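Long-range contacts in putative diguanylate cyclase (GGDEF) with PAS/PAC domain (Rhodopseudomonas palustris, PDB 3LIF), which probably makes cyclic di-GMP from two GTP molecules through its GGDEF domain, the present chain being its extracellular double-PDC (Cache-type) sensor portion: residues S13-R18 with P205-Y209; T31-A35 with P68-D72; Y100-R105 with F141-V146; H110-G116 with F128-R132; S168-S174 with P231-A237. Residue numbers count along the deposited sequence, not the author numbering.

Interaction 1. Residues S13-R18 with P205-Y209; sequences SETEMR and PDGYY
In the second PDC domain of this double PDC sensor, the long N-terminal helix 5-47 passes the edge strand 206-212 of the second sheet. The axes of 13-18 and 206-209 run at 146° and 9.2 Å apart, nearest in register at R18 and G207 (CA-CA 7.1 Å). Y208, with the largest buried area, points its ring at the helix with chi1 t. E14, fully extended (chi1 and chi2 t), lays CG over that ring, 3.4 Å from its centroid, a CH-pi contact that suits the aliphatic stem of a glutamate. Selenomethionine M17 brings CB to 3.6 Å from Y208 CE1. R18, one turn after E14, pairs with it in a salt bridge, NH1 to E14 OE2 2.7 Å, while its guanidinium face lies over Y208 CB (3.1 Å from NH1). The peptide before G207 is cis. R18 NH2 also hydrogen-bonds a citric acid molecule, probably from the crystallisation liquor. A water accepts weakly from R18 NE at 3.1 Å and donates to D206 OD2 at 2.8 Å.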
# COMPACT_ATOMS: atom_id res chain seq x y z
N SER A 13 -11.13 -2.32 -25.80
CA SER A 13 -10.16 -1.70 -24.98
C SER A 13 -10.75 -1.58 -23.54
O SER A 13 -10.10 -1.97 -22.56
CB SER A 13 -9.76 -0.37 -25.57
OG SER A 13 -9.24 0.38 -24.51
N GLU A 14 -12.00 -1.10 -23.42
CA GLU A 14 -12.68 -1.05 -22.15
C GLU A 14 -12.63 -2.45 -21.54
O GLU A 14 -12.29 -2.63 -20.38
CB GLU A 14 -14.12 -0.56 -22.28
CG GLU A 14 -14.88 -0.54 -20.97
CD GLU A 14 -16.34 -0.05 -21.08
OE1 GLU A 14 -16.63 0.84 -21.91
OE2 GLU A 14 -17.20 -0.56 -20.31
N THR A 15 -12.95 -3.47 -22.30
CA THR A 15 -12.81 -4.77 -21.72
C THR A 15 -11.37 -5.03 -21.22
O THR A 15 -11.19 -5.69 -20.21
CB THR A 15 -13.35 -5.88 -22.65
OG1 THR A 15 -14.75 -5.72 -22.74
CG2 THR A 15 -13.14 -7.28 -22.08
N GLU A 16 -10.33 -4.59 -21.91
CA GLU A 16 -9.02 -5.04 -21.45
C GLU A 16 -8.68 -4.30 -20.18
O GLU A 16 -8.06 -4.87 -19.29
CB GLU A 16 -7.90 -4.82 -22.44
CG GLU A 16 -8.06 -5.49 -23.77
CD GLU A 16 -7.18 -4.80 -24.83
OE1 GLU A 16 -6.60 -3.70 -24.54
OE2 GLU A 16 -7.07 -5.36 -25.94
N MSE A 17 -9.07 -3.03 -20.15
CA MSE A 17 -8.86 -2.17 -19.02
C MSE A 17 -9.60 -2.77 -17.84
O MSE A 17 -9.00 -2.95 -16.79
CB MSE A 17 -9.35 -0.77 -19.28
CG MSE A 17 -8.74 -0.08 -20.47
SE MSE A 17 -6.93 0.35 -20.09
CE MSE A 17 -7.33 2.26 -19.76
N ARG A 18 -10.88 -3.11 -18.00
CA ARG A 18 -11.60 -3.64 -16.85
C ARG A 18 -10.91 -4.91 -16.34
O ARG A 18 -10.79 -5.08 -15.13
CB ARG A 18 -13.13 -3.78 -17.07
CG ARG A 18 -13.76 -2.42 -17.29
CD ARG A 18 -15.20 -2.38 -17.88
NE ARG A 18 -16.12 -2.12 -16.78
CZ ARG A 18 -16.95 -1.10 -16.67
NH1 ARG A 18 -17.11 -0.20 -17.64
NH2 ARG A 18 -17.68 -1.01 -15.57
N PRO A 205 -17.85 0.28 -7.11
CA PRO A 205 -16.62 0.06 -6.43
C PRO A 205 -15.65 -0.53 -7.48
O PRO A 205 -14.45 -0.66 -7.19
CB PRO A 205 -16.94 -1.12 -5.45
CG PRO A 205 -18.07 -1.82 -6.06
CD PRO A 205 -18.88 -0.67 -6.62
N ASP A 206 -16.07 -0.82 -8.73
CA ASP A 206 -15.73 -0.14 -9.99
C ASP A 206 -16.84 0.23 -10.98
O ASP A 206 -18.04 -0.15 -10.78
CB ASP A 206 -15.04 -1.28 -10.72
CG ASP A 206 -16.00 -2.54 -10.81
OD1 ASP A 206 -16.20 -3.31 -9.84
OD2 ASP A 206 -16.66 -2.71 -11.85
N GLY A 207 -16.46 0.83 -12.13
CA GLY A 207 -15.11 0.89 -12.62
C GLY A 207 -14.65 1.49 -13.98
O GLY A 207 -13.47 1.28 -14.28
N TYR A 208 -15.39 2.27 -14.79
CA TYR A 208 -14.69 2.83 -16.03
C TYR A 208 -15.19 4.12 -16.69
O TYR A 208 -16.34 4.19 -17.00
CB TYR A 208 -14.78 1.79 -17.12
CG TYR A 208 -13.99 2.02 -18.39
CD1 TYR A 208 -12.66 1.61 -18.49
CD2 TYR A 208 -14.60 2.58 -19.53
CE1 TYR A 208 -11.92 1.78 -19.69
CE2 TYR A 208 -13.89 2.77 -20.73
CZ TYR A 208 -12.54 2.36 -20.81
OH TYR A 208 -11.83 2.53 -21.97
N TYR A 209 -14.36 5.10 -17.00
CA TYR A 209 -14.92 6.38 -17.48
C TYR A 209 -13.90 7.37 -18.02
O TYR A 209 -12.70 7.15 -17.95
CB TYR A 209 -15.74 7.08 -16.39
CG TYR A 209 -14.94 7.46 -15.17
CD1 TYR A 209 -14.29 8.67 -15.10
CD2 TYR A 209 -14.83 6.58 -14.10
CE1 TYR A 209 -13.53 8.98 -13.99
CE2 TYR A 209 -14.07 6.90 -13.00
CZ TYR A 209 -13.43 8.10 -12.93
OH TYR A 209 -12.66 8.42 -11.82
O HOH W 1 -14.84 -2.82 -14.03

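Interaction 2. Residues T31-A35 with P68-D72; sequences TFQGA and PQLSD
Helix 31-35, part of the long N-terminal helix 5-47 of the sensor's double PDC fold, keeps regular alpha geometry, with A35 N bonded to T31 O at 3.2 Å. Opposite it, 68-72 leads into the first sheet: P68 and Q69 have turn-like backbone angles, L70 is extended (-118/124), and the chain turns a corner at S71. The nearest CA pairs are T31 with Q69 at 7.1 Å and A35 with L70 at 7.5 Å. G34, without a side chain, leaves room for the Q69 amide, since an ideal CB would clash with NE2; A35 sets its CB 4.1 Å from L70 CD2. T31 keeps its hydroxyl on H27 O of the preceding turn, which turns methyl CG2 to Q69 CB at 3.6 Å. Y153 of helix 151-158 packs against both T31 and Q69. Q69, with chi1 p, suits this buried place because its amide can reach a carbonyl already used within the helix: NE2 donates to T31 O at 3.0 Å, with an N-H...O angle of 151°.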
# COMPACT_ATOMS: atom_id res chain seq x y z
N THR A 31 -0.44 -9.18 -2.38
CA THR A 31 0.76 -8.60 -1.77
C THR A 31 0.55 -8.22 -0.29
O THR A 31 1.34 -8.59 0.57
CB THR A 31 1.18 -7.36 -2.48
OG1 THR A 31 1.41 -7.67 -3.86
CG2 THR A 31 2.43 -6.81 -1.85
N PHE A 32 -0.52 -7.50 0.01
CA PHE A 32 -0.82 -7.24 1.41
C PHE A 32 -1.05 -8.51 2.22
O PHE A 32 -0.57 -8.59 3.36
CB PHE A 32 -1.92 -6.18 1.58
CG PHE A 32 -1.44 -4.80 1.26
CD1 PHE A 32 -1.40 -4.35 -0.05
CD2 PHE A 32 -0.92 -3.98 2.26
CE1 PHE A 32 -0.89 -3.09 -0.35
CE2 PHE A 32 -0.46 -2.71 1.96
CZ PHE A 32 -0.41 -2.28 0.66
N GLN A 33 -1.73 -9.50 1.64
CA GLN A 33 -2.01 -10.74 2.32
C GLN A 33 -0.67 -11.34 2.69
O GLN A 33 -0.44 -11.79 3.80
CB GLN A 33 -2.64 -11.66 1.33
CG GLN A 33 -3.38 -12.80 1.92
CD GLN A 33 -4.87 -12.52 1.75
OE1 GLN A 33 -5.54 -13.17 0.93
NE2 GLN A 33 -5.39 -11.51 2.48
N GLY A 34 0.25 -11.33 1.74
CA GLY A 34 1.55 -11.90 2.00
C GLY A 34 2.13 -11.30 3.26
O GLY A 34 2.67 -12.02 4.09
N ALA A 35 1.99 -9.97 3.40
CA ALA A 35 2.59 -9.21 4.45
C ALA A 35 1.81 -9.51 5.71
O ALA A 35 2.41 -9.69 6.77
CB ALA A 35 2.53 -7.72 4.13
N PRO A 68 9.90 -9.10 -0.68
CA PRO A 68 10.24 -7.99 -1.58
C PRO A 68 9.31 -6.83 -1.37
O PRO A 68 9.67 -5.74 -1.72
CB PRO A 68 10.05 -8.56 -2.98
CG PRO A 68 9.68 -10.03 -2.79
CD PRO A 68 9.21 -10.20 -1.38
N GLN A 69 8.14 -7.04 -0.79
CA GLN A 69 7.24 -5.89 -0.58
C GLN A 69 7.40 -5.06 0.74
O GLN A 69 6.72 -4.02 0.93
CB GLN A 69 5.80 -6.30 -0.72
CG GLN A 69 5.33 -7.09 0.44
CD GLN A 69 5.38 -8.63 0.17
OE1 GLN A 69 6.45 -9.20 -0.14
NE2 GLN A 69 4.20 -9.28 0.27
N LEU A 70 8.28 -5.52 1.64
CA LEU A 70 8.48 -4.89 2.93
C LEU A 70 9.90 -4.44 2.95
O LEU A 70 10.77 -5.20 2.69
CB LEU A 70 8.26 -5.90 4.01
CG LEU A 70 6.81 -6.37 4.12
CD1 LEU A 70 6.62 -7.12 5.43
CD2 LEU A 70 5.82 -5.21 4.07
N SER A 71 10.16 -3.17 3.19
CA SER A 71 11.55 -2.72 3.23
C SER A 71 12.20 -3.15 4.52
O SER A 71 13.35 -3.48 4.52
CB SER A 71 11.62 -1.21 3.19
OG SER A 71 11.35 -0.76 1.88
N ASP A 72 11.47 -3.11 5.62
CA ASP A 72 12.03 -3.34 6.93
C ASP A 72 10.92 -3.61 7.92
O ASP A 72 9.73 -3.42 7.58
CB ASP A 72 12.89 -2.19 7.37
CG ASP A 72 12.15 -0.90 7.35
OD1 ASP A 72 10.89 -0.95 7.44
OD2 ASP A 72 12.82 0.16 7.22

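Interaction 3. Residues Y100-R105 with F141-V146; sequences YFRYHR and FFGVVV
Helix 100-105 packs across strand 141-146 of the first PDC domain's antiparallel sheet, the axes 8.2 Å apart and at 140°. CA atoms approach at R105-F141 (6.2 Å), F101-V144 (6.6 Å) and Y100-V146 (8.4 Å), so the two segments run in roughly opposite senses. On the strand, alternation sends V144 and V146 toward the helix and V145 away; G143 sits at phi/psi 115/-137, where a CB would jam against the preceding carbonyl oxygen. No hydrogen bond crosses, and the contact is essentially apolar. Among the apolar contacts, V144, with chi1 t, meets three helix residues: CG1 lies 4.0 Å from Y100 CD2, and CG2 lies 4.1 Å from F101 CD1 and 3.8 Å from H104 CB. A compact branched valine fits between them. Of the ring contacts, F141 turns its edge to the face of F101 in an offset edge-to-face pair, centroids 5.8 Å apart and planes at 62°. Y100, whose OH hydrogen-bonds an MPD molecule, probably from the crystallisation liquor, takes V146 CG1 over its face, 3.8 Å from the centroid. At the other end the F141 ring receives backbone CH-pi: R105 CA stands 3.6 Å from its centroid, 9° off the normal.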
# COMPACT_ATOMS: atom_id res chain seq x y z
N TYR A 100 -0.30 4.77 14.42
CA TYR A 100 -0.52 3.34 14.39
C TYR A 100 -0.29 2.74 15.75
O TYR A 100 -1.00 1.77 16.13
CB TYR A 100 0.32 2.65 13.36
CG TYR A 100 1.81 2.77 13.55
CD1 TYR A 100 2.51 3.72 12.84
CD2 TYR A 100 2.53 1.91 14.39
CE1 TYR A 100 3.87 3.82 12.93
CE2 TYR A 100 3.94 2.02 14.50
CZ TYR A 100 4.57 2.98 13.75
OH TYR A 100 5.92 3.20 13.80
N PHE A 101 0.68 3.28 16.50
CA PHE A 101 0.93 2.78 17.83
C PHE A 101 -0.24 3.10 18.70
O PHE A 101 -0.80 2.21 19.35
CB PHE A 101 2.18 3.33 18.46
CG PHE A 101 2.26 3.07 19.94
CD1 PHE A 101 2.71 1.86 20.40
CD2 PHE A 101 1.89 4.04 20.86
CE1 PHE A 101 2.80 1.61 21.75
CE2 PHE A 101 1.95 3.77 22.24
CZ PHE A 101 2.39 2.55 22.67
N ARG A 102 -0.64 4.37 18.72
CA ARG A 102 -1.83 4.72 19.46
C ARG A 102 -3.03 3.84 19.05
O ARG A 102 -3.79 3.43 19.89
CB ARG A 102 -2.13 6.23 19.36
CG ARG A 102 -1.30 7.00 20.40
CD ARG A 102 -1.39 8.49 20.38
NE ARG A 102 -0.82 8.99 19.14
CZ ARG A 102 -1.57 9.38 18.09
NH1 ARG A 102 -2.90 9.28 18.18
NH2 ARG A 102 -1.02 9.86 16.97
N TYR A 103 -3.20 3.55 17.77
CA TYR A 103 -4.37 2.83 17.38
C TYR A 103 -4.37 1.38 17.95
O TYR A 103 -5.37 0.90 18.51
CB TYR A 103 -4.51 2.86 15.88
CG TYR A 103 -5.58 1.94 15.36
CD1 TYR A 103 -5.30 0.58 15.15
CD2 TYR A 103 -6.88 2.40 15.10
CE1 TYR A 103 -6.28 -0.30 14.70
CE2 TYR A 103 -7.87 1.53 14.64
CZ TYR A 103 -7.57 0.16 14.43
OH TYR A 103 -8.51 -0.76 13.95
N HIS A 104 -3.25 0.68 17.85
CA HIS A 104 -3.26 -0.64 18.39
C HIS A 104 -3.38 -0.73 19.88
O HIS A 104 -3.84 -1.75 20.40
CB HIS A 104 -2.06 -1.42 17.92
CG HIS A 104 -2.12 -1.70 16.45
ND1 HIS A 104 -1.09 -1.40 15.58
CD2 HIS A 104 -3.14 -2.16 15.69
CE1 HIS A 104 -1.45 -1.70 14.34
NE2 HIS A 104 -2.69 -2.15 14.38
N ARG A 105 -2.91 0.31 20.60
CA ARG A 105 -3.00 0.27 22.04
C ARG A 105 -4.46 0.47 22.45
O ARG A 105 -4.90 -0.00 23.47
CB ARG A 105 -2.15 1.34 22.67
CG ARG A 105 -2.21 1.33 24.20
CD ARG A 105 -1.37 2.39 24.80
NE ARG A 105 -1.76 3.70 24.30
CZ ARG A 105 -1.02 4.81 24.43
NH1 ARG A 105 0.17 4.78 25.03
NH2 ARG A 105 -1.47 5.95 23.92
N PHE A 141 -2.47 -5.79 25.64
CA PHE A 141 -1.58 -5.11 24.69
C PHE A 141 -0.10 -5.26 25.04
O PHE A 141 0.30 -5.00 26.19
CB PHE A 141 -1.91 -3.62 24.69
CG PHE A 141 -1.12 -2.83 23.70
CD1 PHE A 141 -1.25 -3.07 22.34
CD2 PHE A 141 -0.28 -1.83 24.11
CE1 PHE A 141 -0.53 -2.32 21.40
CE2 PHE A 141 0.43 -1.09 23.19
CZ PHE A 141 0.31 -1.33 21.83
N PHE A 142 0.73 -5.60 24.06
CA PHE A 142 2.15 -5.79 24.33
C PHE A 142 3.06 -4.99 23.37
O PHE A 142 4.28 -5.17 23.39
CB PHE A 142 2.46 -7.30 24.30
CG PHE A 142 3.86 -7.65 24.72
CD1 PHE A 142 4.20 -7.80 26.08
CD2 PHE A 142 4.85 -7.85 23.79
CE1 PHE A 142 5.45 -8.10 26.46
CE2 PHE A 142 6.14 -8.18 24.19
CZ PHE A 142 6.44 -8.29 25.53
N GLY A 143 2.48 -4.09 22.56
CA GLY A 143 3.24 -3.24 21.53
C GLY A 143 2.69 -3.70 20.18
O GLY A 143 1.46 -3.71 19.99
N VAL A 144 3.52 -3.91 19.18
CA VAL A 144 3.36 -3.35 17.82
C VAL A 144 4.45 -3.92 16.94
O VAL A 144 5.64 -3.84 17.33
CB VAL A 144 3.11 -1.86 17.63
CG1 VAL A 144 3.09 -1.60 16.14
CG2 VAL A 144 1.74 -1.46 18.15
N VAL A 145 4.07 -4.59 15.83
CA VAL A 145 5.04 -4.84 14.71
C VAL A 145 4.59 -3.89 13.62
O VAL A 145 3.37 -3.82 13.33
CB VAL A 145 4.86 -6.16 13.93
CG1 VAL A 145 6.16 -6.84 13.69
CG2 VAL A 145 3.75 -7.04 14.47
N VAL A 146 5.54 -3.25 12.96
CA VAL A 146 5.24 -2.31 11.89
C VAL A 146 6.19 -2.73 10.82
O VAL A 146 7.35 -3.04 11.14
CB VAL A 146 5.89 -0.90 12.14
CG1 VAL A 146 5.05 0.23 11.56
CG2 VAL A 146 6.34 -0.69 13.58

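Interaction 4. Residues H110-G116 with F128-R132; sequences HTLLITG and FVVSR
I114 and V130, a non-hydrogen-bonded pair (CA-CA 4.5 Å), form the apolar centre of this antiparallel beta hairpin in the first PDC sheet, I114 CG1 lying 4.1 Å from V130 CG2; beta-branched chains suit the extended backbone. F128 swings its ring beside G116, CE2 to G116 C 3.4 Å. G116, at phi/psi 162/166, is glycine because a CB would strike F128 and the preceding carbonyl. Strands 113-116 and 128-132 lie 4.7 Å apart at 148°, with hydrogen-bonded pairs flanking the centre. T115 N donates to V129 O at 2.8 Å and V129 N to T115 O at 2.9 Å; L113 N donates to S131 O at 2.8 Å, with a weak return from S131 N to L113 O, also 2.8 Å. On the face of L113, T115 and S131, a water donates to L113 O (2.9 Å) and hydrogen-bonds T115 OG1 (2.7 Å) and S131 OG (2.9 Å), linking both strands. At the polar edge R132 sets its guanidinium face against H110 O, NH1 2.9 Å away without a hydrogen bond. Helix 99-106 packs on the L113 face through Y100, helix 5-47 on the I114 face through F32, and strand 141-149 continues the sheet.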
# COMPACT_ATOMS: atom_id res chain seq x y z
N HIS A 110 -7.36 -7.56 14.82
CA HIS A 110 -6.29 -8.18 14.07
C HIS A 110 -6.03 -7.59 12.70
O HIS A 110 -5.30 -8.18 11.95
CB HIS A 110 -6.52 -9.69 13.95
CG HIS A 110 -6.78 -10.34 15.28
ND1 HIS A 110 -6.06 -11.43 15.74
CD2 HIS A 110 -7.64 -10.00 16.26
CE1 HIS A 110 -6.50 -11.75 16.94
NE2 HIS A 110 -7.44 -10.89 17.28
N THR A 111 -6.59 -6.44 12.37
CA THR A 111 -6.40 -5.84 11.07
C THR A 111 -4.95 -5.45 10.80
O THR A 111 -4.36 -4.78 11.61
CB THR A 111 -7.21 -4.54 11.01
OG1 THR A 111 -8.62 -4.84 11.00
CG2 THR A 111 -6.82 -3.69 9.76
N LEU A 112 -4.37 -5.82 9.65
CA LEU A 112 -3.15 -5.18 9.19
C LEU A 112 -3.57 -3.72 9.13
O LEU A 112 -4.59 -3.44 8.57
CB LEU A 112 -2.92 -5.62 7.80
CG LEU A 112 -1.59 -6.21 7.43
CD1 LEU A 112 -1.21 -5.81 5.97
CD2 LEU A 112 -0.51 -5.82 8.39
N LEU A 113 -2.87 -2.77 9.74
CA LEU A 113 -3.34 -1.38 9.66
C LEU A 113 -2.44 -0.73 8.67
O LEU A 113 -1.20 -0.99 8.68
CB LEU A 113 -3.16 -0.67 10.97
CG LEU A 113 -3.93 0.60 11.38
CD1 LEU A 113 -2.87 1.63 11.97
CD2 LEU A 113 -4.86 1.27 10.40
N ILE A 114 -3.04 0.07 7.78
CA ILE A 114 -2.20 0.77 6.80
C ILE A 114 -2.15 2.23 7.14
O ILE A 114 -3.17 2.84 7.31
CB ILE A 114 -2.70 0.63 5.36
CG1 ILE A 114 -2.81 -0.85 4.98
CG2 ILE A 114 -1.78 1.44 4.38
CD1 ILE A 114 -3.57 -1.03 3.79
N THR A 115 -0.97 2.78 7.26
CA THR A 115 -0.83 4.11 7.81
C THR A 115 0.14 4.86 6.93
O THR A 115 1.15 4.27 6.49
CB THR A 115 -0.19 4.00 9.18
OG1 THR A 115 -1.11 3.36 10.06
CG2 THR A 115 0.17 5.37 9.71
N GLY A 116 -0.14 6.12 6.66
CA GLY A 116 0.75 6.91 5.77
C GLY A 116 0.08 8.15 5.22
O GLY A 116 -1.14 8.25 5.27
N PHE A 128 4.59 4.60 3.24
CA PHE A 128 3.45 4.01 3.92
C PHE A 128 3.91 2.75 4.66
O PHE A 128 4.93 2.12 4.33
CB PHE A 128 2.36 3.63 2.94
CG PHE A 128 1.60 4.78 2.44
CD1 PHE A 128 2.17 5.64 1.53
CD2 PHE A 128 0.31 5.03 2.94
CE1 PHE A 128 1.48 6.74 1.08
CE2 PHE A 128 -0.43 6.12 2.51
CZ PHE A 128 0.16 6.99 1.58
N VAL A 129 3.09 2.35 5.61
CA VAL A 129 3.52 1.39 6.56
C VAL A 129 2.33 0.56 6.95
O VAL A 129 1.18 1.04 6.86
CB VAL A 129 4.11 2.16 7.77
CG1 VAL A 129 3.42 1.81 9.10
CG2 VAL A 129 5.55 2.03 7.79
N VAL A 130 2.60 -0.64 7.44
CA VAL A 130 1.57 -1.62 7.70
C VAL A 130 1.89 -2.16 9.11
O VAL A 130 3.10 -2.22 9.49
CB VAL A 130 1.73 -2.71 6.59
CG1 VAL A 130 2.72 -3.84 7.00
CG2 VAL A 130 0.43 -3.19 6.07
N SER A 131 0.87 -2.49 9.91
CA SER A 131 1.17 -2.81 11.30
C SER A 131 0.14 -3.70 12.00
O SER A 131 -1.06 -3.69 11.67
CB SER A 131 1.38 -1.50 12.12
OG SER A 131 0.15 -0.83 12.42
N ARG A 132 0.60 -4.43 13.02
CA ARG A 132 -0.29 -5.34 13.79
C ARG A 132 -0.09 -5.21 15.30
O ARG A 132 1.05 -5.08 15.78
CB ARG A 132 -0.21 -6.82 13.27
CG ARG A 132 -1.43 -7.18 12.41
CD ARG A 132 -1.33 -8.49 11.56
NE ARG A 132 -2.09 -9.56 12.23
CZ ARG A 132 -2.87 -9.25 13.25
NH1 ARG A 132 -2.94 -7.95 13.59
NH2 ARG A 132 -3.56 -10.17 13.88
O HOH W 2 0.20 0.98 10.20

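Interaction 5. Residues S168-S174 with P231-A237; sequences SISLLHS and PLVVTVA
Strands 168-173 and 232-237 are antiparallel neighbours in the second PDC domain's sheet, 4.4 Å apart at 157°. Three hydrogen-bonded pairs use both donors and both acceptors. S168 N donates to A237 O and A237 N to S168 O, each at 2.9 Å; S170 N and T235 O, and T235 N and S170 O, are likewise 2.9 Å apart; L172 N reaches V233 O at 2.8 Å and V233 N reaches L172 O at 2.6 Å. Beyond the strand end S174 N donates to P231 O at 2.7 Å; proline, lacking an NH, contributes its carbonyl. A water donates weakly to S168 O (2.7 Å) and bonds T235 OG1 (3.0 Å). S168 OG turns to W182 O, S170 OG weakly to Q181; H173 ND1 accepts from D175 N. Between these pairs, I169 CG1 meets V236 CG1 and L171 CD1 meets V234 CG1, both at 4.0 Å, facing helices 5-47 and 151-158. Toward helix 195-203, L172 CD1 touches T235 CG2 at 3.7 Å. With alternate backbone groups paired here and the others by strands 178-182 and 219-226, the I169 face can be apolar, while the opposite one is mixed, its serines and threonine having polar partners.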
# COMPACT_ATOMS: atom_id res chain seq x y z
N SER A 168 -0.85 4.69 -17.39
CA SER A 168 -0.74 5.11 -16.00
C SER A 168 -1.36 4.13 -15.02
O SER A 168 -2.49 3.69 -15.21
CB SER A 168 -1.47 6.39 -15.82
OG SER A 168 -1.18 6.87 -14.54
N ILE A 169 -0.64 3.78 -13.97
CA ILE A 169 -1.28 2.96 -12.94
C ILE A 169 -1.12 3.56 -11.58
O ILE A 169 -0.04 4.04 -11.25
CB ILE A 169 -0.69 1.60 -12.92
CG1 ILE A 169 -0.91 0.98 -14.30
CG2 ILE A 169 -1.32 0.77 -11.85
CD1 ILE A 169 -0.71 -0.49 -14.34
N SER A 170 -2.18 3.52 -10.77
CA SER A 170 -2.05 4.03 -9.40
C SER A 170 -2.54 3.06 -8.38
O SER A 170 -3.50 2.28 -8.63
CB SER A 170 -2.88 5.27 -9.21
OG SER A 170 -2.34 6.23 -10.07
N LEU A 171 -1.93 3.16 -7.20
CA LEU A 171 -2.46 2.44 -6.07
C LEU A 171 -2.85 3.49 -5.06
O LEU A 171 -2.00 4.27 -4.64
CB LEU A 171 -1.40 1.51 -5.51
CG LEU A 171 -1.83 0.79 -4.23
CD1 LEU A 171 -2.99 -0.07 -4.45
CD2 LEU A 171 -0.71 0.00 -3.59
N LEU A 172 -4.13 3.54 -4.71
CA LEU A 172 -4.58 4.53 -3.75
C LEU A 172 -5.29 3.96 -2.54
O LEU A 172 -5.74 2.80 -2.53
CB LEU A 172 -5.45 5.62 -4.38
CG LEU A 172 -4.92 6.23 -5.68
CD1 LEU A 172 -5.77 5.71 -6.88
CD2 LEU A 172 -4.92 7.73 -5.61
N HIS A 173 -5.36 4.78 -1.49
CA HIS A 173 -6.07 4.35 -0.33
C HIS A 173 -7.51 4.70 -0.64
O HIS A 173 -7.83 5.71 -1.33
CB HIS A 173 -5.62 5.10 0.89
CG HIS A 173 -6.22 4.60 2.15
ND1 HIS A 173 -7.52 4.92 2.54
CD2 HIS A 173 -5.71 3.80 3.13
CE1 HIS A 173 -7.77 4.34 3.72
NE2 HIS A 173 -6.70 3.63 4.08
N SER A 174 -8.40 3.85 -0.15
CA SER A 174 -9.80 4.15 -0.23
C SER A 174 -10.15 5.62 0.06
O SER A 174 -11.11 6.14 -0.47
CB SER A 174 -10.49 3.25 0.74
OG SER A 174 -11.80 3.67 0.83
N PRO A 231 -8.57 -1.45 2.45
CA PRO A 231 -9.10 -0.16 1.95
C PRO A 231 -8.19 0.52 0.88
O PRO A 231 -7.66 1.63 1.11
CB PRO A 231 -9.16 0.70 3.20
CG PRO A 231 -7.98 0.18 4.07
CD PRO A 231 -7.90 -1.31 3.77
N LEU A 232 -7.97 -0.15 -0.25
CA LEU A 232 -7.13 0.38 -1.32
C LEU A 232 -7.95 0.42 -2.62
O LEU A 232 -8.94 -0.29 -2.73
CB LEU A 232 -5.91 -0.52 -1.49
CG LEU A 232 -5.09 -0.66 -0.21
CD1 LEU A 232 -3.93 -1.65 -0.37
CD2 LEU A 232 -4.52 0.70 0.19
N VAL A 233 -7.56 1.23 -3.59
CA VAL A 233 -8.20 1.22 -4.89
C VAL A 233 -7.09 1.15 -5.92
O VAL A 233 -6.01 1.66 -5.68
CB VAL A 233 -8.93 2.54 -5.11
CG1 VAL A 233 -9.77 2.50 -6.40
CG2 VAL A 233 -9.80 2.81 -3.92
N VAL A 234 -7.31 0.52 -7.06
CA VAL A 234 -6.27 0.59 -8.09
C VAL A 234 -6.89 1.31 -9.24
O VAL A 234 -8.12 1.19 -9.44
CB VAL A 234 -5.85 -0.78 -8.59
CG1 VAL A 234 -5.01 -1.48 -7.55
CG2 VAL A 234 -7.11 -1.62 -8.91
N THR A 235 -6.09 2.04 -10.01
CA THR A 235 -6.61 2.62 -11.25
C THR A 235 -5.65 2.35 -12.40
O THR A 235 -4.47 2.34 -12.16
CB THR A 235 -6.76 4.13 -11.11
OG1 THR A 235 -5.46 4.73 -10.99
CG2 THR A 235 -7.63 4.51 -9.88
N VAL A 236 -6.17 2.11 -13.62
CA VAL A 236 -5.36 2.04 -14.86
C VAL A 236 -5.92 3.04 -15.82
O VAL A 236 -7.13 3.06 -16.03
CB VAL A 236 -5.60 0.78 -15.71
CG1 VAL A 236 -4.30 0.29 -16.27
CG2 VAL A 236 -6.27 -0.30 -15.00
N ALA A 237 -5.06 3.78 -16.50
CA ALA A 237 -5.51 4.76 -17.49
C ALA A 237 -4.64 4.74 -18.73
O ALA A 237 -3.48 4.37 -18.67
CB ALA A 237 -5.51 6.12 -16.90
O HOH W 3 -3.98 5.21 -13.53

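In the fold
From the N terminus, helix 5-47 supplies the first segments of interactions 1 and 2, running past both PDC domains. Interaction 2 closes first, joining the helix to the entry of the first sheet. Interaction 3 then closes a loop from helix 99-106 to strand 141-149, with the hairpin of interaction 4 nested inside; V145 O and R132 N, 2.9 Å apart, probably hydrogen-bond where the two meet. Interactions 2, 3 and 4 are all nested within the long loop of interaction 1, whose segments alternate with those of interaction 5 in the second sheet; M17 touches both A237 and V236. F32 packs on L112, I114, V130 and L232, and I114 meets L232, bringing the two domains together beside the helix.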